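Local coordinates for protein beta-glucoside kinase (Listeria monocytogenes, PDB 4HTL) that phosphorylates cellobiose with ATP to give cellobiose-6'-phosphate and may also regulate transcription of the cellobiose-PTS operon, at residues K5-D10 against T58-S63. Numbering follows the deposited sequence.
Sequences KIAAFD and TGIAVS
Ala7 and Phe9 carry the parallel pairing of strand 6-10 with 59-63, each through both its N-H and its carbonyl. Ala7 N donates to Gly59 O, and Ala7 O takes Ala61 N at 2.8 Å. Phe9 repeats the pattern two residues on: its N reaches Ala61 O, and its O accepts Ser63 N at 2.7 Å in a nearly straight bond (171° at the hydrogen). The alternate residues Ile6, Ala8 and Asp10 bond through their backbones to Val21, Gly19 and Lys17 of the antiparallel strand 15-21, while Ile60 bonds to Pro100 and Ala102; both strands are thus interior to the sheet. One residue before Ile6 and Gly59, Thr58 N donates to Lys5 O at 2.7 Å. With chi1 at 58°, Thr58 OG1 lies between its own backbone N and carbonyl carbon, where it accepts Lys5 N at 3.1 Å. Lys5 NZ leads away to a salt bridge with Asp56. At the other end Ser63 OG, anti to its backbone N (chi1 157°), donates to Asp10 OD1 over 2.9 Å, meeting the carboxylate from above its plane. Apolar contacts line the face of Ala7, Phe9, Ile60 and Val62: Phe9 offers its ring edge to Ile60, CE2 lying 3.8 Å from CG2, and Leu93 of helix 89-97 touches Ile60 and Val62. On the opposite face, apolar at Ile6, Ala8 and Ala61 and ending in the Asp10-Ser63 pair, Ile6 CG2 rests 3.8 Å from Ala61 CB under helix 280-293. Ala8, Phe9 and Asp10 belong to an ATP-binding segment assigned by similarity; the Ser63 bond is consistent with steadying the Asp10 carboxylate there. In the 3-2-1-4-5 sheet, 6-11 joins antiparallel 15-21 and 27-34 to parallel 59-64 and 101-105, characteristic of the actin-like ATPase fold of ROK-family sugar kinases.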
ATOM      1  N   LYS A   5       4.598  -3.701 -36.200  1.00 40.59           N
ATOM      2  CA  LYS A   5       4.062  -4.976 -35.690  1.00 37.67           C
ATOM      3  C   LYS A   5       4.980  -5.392 -34.546  1.00 39.08           C
ATOM      4  O   LYS A   5       6.201  -5.489 -34.723  1.00 39.67           O
ATOM      5  CB  LYS A   5       4.072  -6.083 -36.754  1.00 42.47           C
ATOM      6  CG  LYS A   5       3.027  -5.974 -37.858  1.00 48.58           C
ATOM      7  CD  LYS A   5       3.210  -7.074 -38.908  1.00 54.56           C
ATOM      8  CE  LYS A   5       2.090  -7.060 -39.942  1.00 61.09           C
ATOM      9  NZ  LYS A   5       2.138  -8.182 -40.925  1.00 64.32           N
ATOM     10  N   ILE A   6       4.393  -5.642 -33.383  1.00 31.91           N
ATOM     11  CA  ILE A   6       5.154  -5.895 -32.146  1.00 29.44           C
ATOM     12  C   ILE A   6       5.052  -7.354 -31.740  1.00 25.46           C
ATOM     13  O   ILE A   6       3.963  -7.894 -31.586  1.00 29.86           O
ATOM     14  CB  ILE A   6       4.702  -4.931 -30.998  1.00 30.16           C
ATOM     15  CG1 ILE A   6       4.925  -3.469 -31.421  1.00 35.17           C
ATOM     16  CG2 ILE A   6       5.434  -5.224 -29.684  1.00 30.92           C
ATOM     17  CD1 ILE A   6       4.024  -2.468 -30.701  1.00 36.93           C
ATOM     18  N   ALA A   7       6.198  -8.015 -31.623  1.00 29.86           N
ATOM     19  CA  ALA A   7       6.253  -9.357 -31.029  1.00 26.28           C
ATOM     20  C   ALA A   7       6.119  -9.234 -29.511  1.00 26.19           C
ATOM     21  O   ALA A   7       6.964  -8.618 -28.864  1.00 31.62           O
ATOM     22  CB  ALA A   7       7.554 -10.056 -31.389  1.00 28.50           C
ATOM     23  N   ALA A   8       5.056  -9.809 -28.959  1.00 25.41           N
ATOM     24  CA  ALA A   8       4.775  -9.749 -27.530  1.00 23.33           C
ATOM     25  C   ALA A   8       4.938 -11.121 -26.912  1.00 23.30           C
ATOM     26  O   ALA A   8       4.498 -12.149 -27.483  1.00 25.80           O
ATOM     27  CB  ALA A   8       3.349  -9.204 -27.269  1.00 24.61           C
ATOM     28  N   PHE A   9       5.528 -11.140 -25.729  1.00 22.75           N
ATOM     29  CA  PHE A   9       5.702 -12.335 -24.965  1.00 22.14           C
ATOM     30  C   PHE A   9       5.182 -12.168 -23.554  1.00 21.46           C
ATOM     31  O   PHE A   9       5.529 -11.223 -22.870  1.00 24.76           O
ATOM     32  CB  PHE A   9       7.183 -12.726 -24.870  1.00 25.90           C
ATOM     33  CG  PHE A   9       7.822 -13.011 -26.193  1.00 27.39           C
ATOM     34  CD1 PHE A   9       7.633 -14.234 -26.794  1.00 31.37           C
ATOM     35  CD2 PHE A   9       8.564 -12.042 -26.860  1.00 30.98           C
ATOM     36  CE1 PHE A   9       8.184 -14.506 -28.034  1.00 30.10           C
ATOM     37  CE2 PHE A   9       9.117 -12.306 -28.109  1.00 34.78           C
ATOM     38  CZ  PHE A   9       8.920 -13.539 -28.700  1.00 31.60           C
ATOM     39  N   ASP A  10       4.433 -13.163 -23.098  1.00 25.65           N
ATOM     40  CA  ASP A  10       3.932 -13.176 -21.735  1.00 25.80           C
ATOM     41  C   ASP A  10       4.338 -14.474 -21.086  1.00 24.37           C
ATOM     42  O   ASP A  10       3.793 -15.551 -21.413  1.00 23.95           O
ATOM     43  CB  ASP A  10       2.415 -13.047 -21.736  1.00 25.32           C
ATOM     44  CG  ASP A  10       1.820 -13.091 -20.337  1.00 32.85           C
ATOM     45  OD1 ASP A  10       2.489 -12.743 -19.307  1.00 35.26           O
ATOM     46  OD2 ASP A  10       0.658 -13.458 -20.281  1.00 29.69           O
ATOM     47  N   THR A  58       8.697  -5.371 -35.812  1.00 39.88           N
ATOM     48  CA  THR A  58       9.512  -4.166 -35.767  1.00 44.05           C
ATOM     49  C   THR A  58       9.868  -3.787 -34.320  1.00 45.60           C
ATOM     50  O   THR A  58      10.549  -2.784 -34.075  1.00 42.64           O
ATOM     51  CB  THR A  58       8.745  -3.007 -36.421  1.00 48.58           C
ATOM     52  OG1 THR A  58       7.502  -2.827 -35.726  1.00 52.61           O
ATOM     53  CG2 THR A  58       8.468  -3.280 -37.939  1.00 59.28           C
ATOM     54  N   GLY A  59       9.406  -4.596 -33.364  1.00 38.98           N
ATOM     55  CA  GLY A  59       9.601  -4.323 -31.951  1.00 32.89           C
ATOM     56  C   GLY A  59       9.243  -5.546 -31.122  1.00 31.23           C
ATOM     57  O   GLY A  59       8.537  -6.447 -31.593  1.00 32.43           O
ATOM     58  N   ILE A  60       9.753  -5.582 -29.893  1.00 31.91           N
ATOM     59  CA  ILE A  60       9.531  -6.710 -28.991  1.00 30.06           C
ATOM     60  C   ILE A  60       9.117  -6.183 -27.619  1.00 31.47           C
ATOM     61  O   ILE A  60       9.758  -5.266 -27.093  1.00 28.78           O
ATOM     62  CB  ILE A  60      10.785  -7.608 -28.848  1.00 32.45           C
ATOM     63  CG1 ILE A  60      11.274  -8.152 -30.220  1.00 34.91           C
ATOM     64  CG2 ILE A  60      10.503  -8.751 -27.867  1.00 30.30           C
ATOM     65  CD1 ILE A  60      12.641  -8.817 -30.182  1.00 36.51           C
ATOM     66  N   ALA A  61       8.051  -6.772 -27.055  1.00 29.32           N
ATOM     67  CA  ALA A  61       7.471  -6.363 -25.770  1.00 21.50           C
ATOM     68  C   ALA A  61       7.336  -7.617 -24.916  1.00 22.17           C
ATOM     69  O   ALA A  61       6.804  -8.639 -25.367  1.00 24.88           O
ATOM     70  CB  ALA A  61       6.094  -5.721 -25.979  1.00 23.16           C
ATOM     71  N   VAL A  62       7.856  -7.554 -23.700  1.00 22.00           N
ATOM     72  CA  VAL A  62       7.863  -8.701 -22.791  1.00 22.68           C
ATOM     73  C   VAL A  62       7.152  -8.386 -21.481  1.00 20.84           C
ATOM     74  O   VAL A  62       7.382  -7.313 -20.865  1.00 22.86           O
ATOM     75  CB  VAL A  62       9.320  -9.144 -22.487  1.00 23.23           C
ATOM     76  CG1 VAL A  62       9.345 -10.353 -21.533  1.00 24.94           C
ATOM     77  CG2 VAL A  62      10.088  -9.408 -23.794  1.00 26.18           C
ATOM     78  N   SER A  63       6.339  -9.359 -21.034  1.00 22.35           N
ATOM     79  CA  SER A  63       5.766  -9.402 -19.699  1.00 21.19           C
ATOM     80  C   SER A  63       6.458 -10.590 -18.971  1.00 21.15           C
ATOM     81  O   SER A  63       6.341 -11.756 -19.378  1.00 23.41           O
ATOM     82  CB  SER A  63       4.242  -9.597 -19.785  1.00 21.28           C
ATOM     83  OG  SER A  63       3.671 -10.156 -18.628  1.00 20.34           O
TER